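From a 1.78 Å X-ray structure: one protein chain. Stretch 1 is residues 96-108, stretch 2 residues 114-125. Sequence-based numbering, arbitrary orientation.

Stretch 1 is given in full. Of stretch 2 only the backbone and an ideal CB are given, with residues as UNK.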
# COMPACT_ATOMS: atom_id res chain seq x y z
N LYS A 96 8.43 14.29 -20.75
CA LYS A 96 7.49 14.38 -21.87
C LYS A 96 6.41 13.30 -21.82
O LYS A 96 6.17 12.59 -22.79
CB LYS A 96 8.23 14.29 -23.22
CG LYS A 96 9.26 15.38 -23.44
CD LYS A 96 8.58 16.72 -23.71
CE LYS A 96 9.61 17.80 -24.00
NZ LYS A 96 8.97 19.14 -24.09
N PRO A 97 5.74 13.16 -20.67
CA PRO A 97 4.73 12.11 -20.56
C PRO A 97 3.48 12.49 -21.33
O PRO A 97 3.33 13.65 -21.70
CB PRO A 97 4.45 12.07 -19.06
CG PRO A 97 4.69 13.47 -18.60
CD PRO A 97 5.76 14.04 -19.49
N ASP A 98 2.62 11.52 -21.59
CA ASP A 98 1.26 11.82 -22.06
C ASP A 98 0.20 11.48 -21.00
O ASP A 98 -0.98 11.72 -21.21
CB ASP A 98 0.96 11.17 -23.42
CG ASP A 98 0.99 9.65 -23.39
OD1 ASP A 98 1.28 9.05 -22.33
OD2 ASP A 98 0.72 9.05 -24.46
N LEU A 99 0.63 10.93 -19.87
CA LEU A 99 -0.24 10.77 -18.70
C LEU A 99 0.59 10.82 -17.43
O LEU A 99 1.64 10.17 -17.33
CB LEU A 99 -1.01 9.45 -18.75
CG LEU A 99 -2.05 9.25 -17.62
CD1 LEU A 99 -3.24 10.19 -17.77
CD2 LEU A 99 -2.55 7.81 -17.58
N ILE A 100 0.11 11.58 -16.46
CA ILE A 100 0.74 11.66 -15.16
C ILE A 100 -0.23 11.11 -14.12
O ILE A 100 -1.32 11.66 -13.94
CB ILE A 100 1.14 13.11 -14.80
CG1 ILE A 100 2.13 13.66 -15.85
CG2 ILE A 100 1.78 13.17 -13.42
CD1 ILE A 100 2.28 15.16 -15.80
N VAL A 101 0.17 10.04 -13.45
CA VAL A 101 -0.64 9.46 -12.41
C VAL A 101 -0.12 9.91 -11.05
O VAL A 101 1.03 9.60 -10.67
CB VAL A 101 -0.65 7.92 -12.50
CG1 VAL A 101 -1.54 7.34 -11.43
CG2 VAL A 101 -1.13 7.48 -13.88
N ALA A 102 -0.96 10.65 -10.33
CA ALA A 102 -0.58 11.22 -9.05
C ALA A 102 -1.73 11.15 -8.04
O ALA A 102 -2.22 12.16 -7.54
CB ALA A 102 -0.10 12.66 -9.22
N THR A 103 -2.14 9.92 -7.73
CA THR A 103 -3.22 9.70 -6.79
C THR A 103 -2.71 9.56 -5.35
O THR A 103 -3.46 9.77 -4.41
CB THR A 103 -4.02 8.42 -7.16
OG1 THR A 103 -3.15 7.29 -7.12
CG2 THR A 103 -4.61 8.55 -8.54
N ASN A 104 -1.42 9.25 -5.21
CA ASN A 104 -0.80 9.00 -3.91
C ASN A 104 0.52 9.76 -3.81
O ASN A 104 1.58 9.18 -3.53
CB ASN A 104 -0.57 7.49 -3.75
CG ASN A 104 -0.19 7.09 -2.33
OD1 ASN A 104 -0.29 7.86 -1.39
ND2 ASN A 104 0.24 5.84 -2.18
N ALA A 105 0.43 11.07 -4.04
CA ALA A 105 1.60 11.94 -4.22
C ALA A 105 1.55 13.25 -3.41
O ALA A 105 2.45 14.08 -3.53
CB ALA A 105 1.74 12.25 -5.70
N GLY A 106 0.51 13.42 -2.58
CA GLY A 106 0.33 14.66 -1.83
C GLY A 106 -0.07 15.84 -2.70
O GLY A 106 0.19 16.99 -2.37
N LEU A 107 -0.73 15.55 -3.81
CA LEU A 107 -1.10 16.56 -4.78
C LEU A 107 -2.05 17.59 -4.19
O LEU A 107 -3.03 17.23 -3.54
CB LEU A 107 -1.74 15.88 -5.99
CG LEU A 107 -1.85 16.66 -7.30
CD1 LEU A 107 -0.47 17.01 -7.83
CD2 LEU A 107 -2.63 15.83 -8.31
N ASP A 108 -1.76 18.88 -4.40
CA ASP A 108 -2.74 19.94 -4.13
C ASP A 108 -3.21 20.60 -5.44
O ASP A 108 -2.73 20.25 -6.52
CB ASP A 108 -2.22 20.97 -3.11
CG ASP A 108 -0.91 21.61 -3.52
OD1 ASP A 108 -0.69 21.86 -4.72
OD2 ASP A 108 -0.10 21.89 -2.62
N UNK A 114 -0.20 22.74 -12.35
CA UNK A 114 1.14 22.69 -12.94
C UNK A 114 1.41 21.41 -13.74
O UNK A 114 2.00 21.46 -14.83
CB UNK A 114 2.19 22.82 -11.83
N UNK A 115 0.99 20.27 -13.21
CA UNK A 115 1.15 18.99 -13.90
C UNK A 115 0.23 18.90 -15.12
O UNK A 115 0.61 18.33 -16.15
CB UNK A 115 0.87 17.83 -12.94
N UNK A 116 -0.97 19.47 -15.01
CA UNK A 116 -1.94 19.42 -16.11
C UNK A 116 -1.46 20.18 -17.33
O UNK A 116 -1.84 19.85 -18.45
CB UNK A 116 -3.29 19.98 -15.65
N UNK A 117 -0.62 21.19 -17.10
CA UNK A 117 0.03 21.91 -18.20
C UNK A 117 0.95 20.99 -18.99
O UNK A 117 1.18 21.21 -20.18
CB UNK A 117 0.82 23.10 -17.66
N UNK A 118 1.48 19.96 -18.34
CA UNK A 118 2.39 19.01 -18.98
C UNK A 118 1.61 17.93 -19.71
O UNK A 118 1.87 17.65 -20.89
CB UNK A 118 3.32 18.38 -17.95
N UNK A 119 0.67 17.31 -19.01
CA UNK A 119 -0.14 16.25 -19.59
C UNK A 119 -1.38 16.01 -18.73
O UNK A 119 -1.44 16.45 -17.59
CB UNK A 119 0.68 14.96 -19.73
N UNK A 120 -2.36 15.30 -19.30
CA UNK A 120 -3.48 14.86 -18.48
C UNK A 120 -2.99 14.19 -17.19
O UNK A 120 -2.11 13.33 -17.23
CB UNK A 120 -4.37 13.90 -19.27
N UNK A 121 -3.55 14.63 -16.07
CA UNK A 121 -3.06 14.24 -14.76
C UNK A 121 -4.21 13.64 -13.96
O UNK A 121 -5.29 14.22 -13.88
CB UNK A 121 -2.44 15.43 -14.03
N UNK A 122 -3.96 12.47 -13.39
CA UNK A 122 -4.95 11.75 -12.59
C UNK A 122 -4.65 11.98 -11.12
O UNK A 122 -3.59 11.57 -10.62
CB UNK A 122 -4.95 10.26 -12.92
N UNK A 123 -5.58 12.64 -10.43
CA UNK A 123 -5.46 12.96 -9.01
C UNK A 123 -6.24 11.99 -8.13
O UNK A 123 -7.04 11.18 -8.61
CB UNK A 123 -5.94 14.39 -8.75
N UNK A 124 -6.00 12.11 -6.83
CA UNK A 124 -6.80 11.42 -5.83
C UNK A 124 -8.29 11.72 -6.06
O UNK A 124 -8.65 12.78 -6.59
CB UNK A 124 -6.37 11.83 -4.42
N UNK A 125 -9.14 10.80 -5.67
CA UNK A 125 -10.57 10.93 -5.98
C UNK A 125 -11.30 11.84 -5.01
O UNK A 125 -12.26 12.52 -5.39
CB UNK A 125 -11.23 9.55 -5.98

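Position 114 opens stretch 2 in helical geometry, and its ideal CB has nothing of stretch 1 within 5.5 Å. Stretch 1 sets no condition here; the residue is K114.

At 115, still helical, CA-to-CB points toward stretch 1. The ideal CB lies 4.2 Å from I100 CD1 and 5.3 Å from L107 CD1, so a branched or long aliphatic side chain suits: leucine, isoleucine or methionine. It is L115, in the m,t rotamer, whose CD1 reaches L107 CD1 at 3.6 Å and bridges two separate parts of stretch 1.

Positions 116 and 117 find no partner in stretch 1. They hold S116 and E117.

At 118 the ideal CB is 4.0 Å from I100 CD1 and 5.1 Å from P97 CG. Facing two apolar groups, valine, isoleucine or leucine would all serve. I118 takes the place, its CG2 3.8 Å from P97 CD.

Position 119 is extended, and its CB runs straight into backbone, 3.6 Å from P97 O and 3.7 Å from D98 C. Such closeness favours a small residue, alanine, glycine or perhaps serine. A119 fits, its CB also 4.2 Å from I100 CD1.

At 120, phi of -49° and psi of 130° are compatible with proline, and the nitrogen donates nothing to stretch 1, while the carbonyl accepts from I100 N (2.9 Å from 120 O). With L99 CD1 4.2 Å from the ideal CB, a compact apolar side chain suits. P120 also sets its CD 3.6 Å from D98 O.

From 121 the chain runs parallel to strand 99-102. The side chain at 121 shares a sheet face with I100, and beta-branched residues are natural candidates. T121 places OG1 3.7 Å from I100 CB and donates it to A119 O at 2.9 Å, a bond within stretch 2.

Position 122 lies on the face of V101, its N donating to I100 O (2.8 Å) and its O accepting from A102 N (2.8 Å). With T103 CG2 4.7 Å from the ideal CB, valine or isoleucine suits. V122 sends CG2 to L99 CD1 (3.9 Å) and CG1 to T103 CG2 (4.0 Å).

At 123 the ideal CB is already 3.6 Å from L107 CD2, so a small side chain is favoured. A123 packs its CB there.

At 124 the ideal CB is 3.6 Å from T103 O, and farther along L107 O offers an acceptor: a long side chain with a donor is wanted, glutamine or perhaps lysine. Q124 donates NE2 to L107 O at 3.0 Å, with chi2 at -91°, off the usual wells.

Position 125 leaves the contact; it is T125.

Stretch 2 (114-125) KLSEIAPTVAQT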
# COMPACT_ATOMS: atom_id res chain seq x y z
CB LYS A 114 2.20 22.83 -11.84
CG LYS A 114 2.22 24.20 -11.19
CD LYS A 114 3.17 24.22 -10.02
CE LYS A 114 3.32 25.62 -9.46
NZ LYS A 114 3.91 25.61 -8.09
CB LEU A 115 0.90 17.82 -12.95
CG LEU A 115 1.89 17.63 -11.79
CD1 LEU A 115 1.42 16.49 -10.89
CD2 LEU A 115 3.31 17.37 -12.28
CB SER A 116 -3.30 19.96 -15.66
OG SER A 116 -3.83 19.09 -14.69
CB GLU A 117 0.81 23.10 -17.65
CG GLU A 117 1.20 24.11 -18.71
CD GLU A 117 1.86 25.32 -18.11
OE1 GLU A 117 2.84 25.16 -17.35
OE2 GLU A 117 1.40 26.44 -18.40
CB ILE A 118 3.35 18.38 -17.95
CG1 ILE A 118 4.11 19.47 -17.19
CG2 ILE A 118 4.32 17.43 -18.64
CD1 ILE A 118 4.81 18.98 -15.94
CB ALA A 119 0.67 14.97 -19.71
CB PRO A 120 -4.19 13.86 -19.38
CG PRO A 120 -3.93 14.36 -20.76
CD PRO A 120 -2.53 14.93 -20.71
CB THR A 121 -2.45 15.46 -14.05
OG1 THR A 121 -1.28 15.89 -14.76
CG2 THR A 121 -2.07 15.15 -12.61
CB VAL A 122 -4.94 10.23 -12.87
CG1 VAL A 122 -6.09 9.54 -12.13
CG2 VAL A 122 -5.01 9.94 -14.36
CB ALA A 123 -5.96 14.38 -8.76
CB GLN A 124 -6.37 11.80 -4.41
CG GLN A 124 -6.62 13.26 -4.03
CD GLN A 124 -5.44 14.18 -4.32
OE1 GLN A 124 -4.65 13.94 -5.23
NE2 GLN A 124 -5.32 15.23 -3.52
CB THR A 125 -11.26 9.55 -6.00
OG1 THR A 125 -10.92 8.84 -4.82
CG2 THR A 125 -10.82 8.74 -7.19
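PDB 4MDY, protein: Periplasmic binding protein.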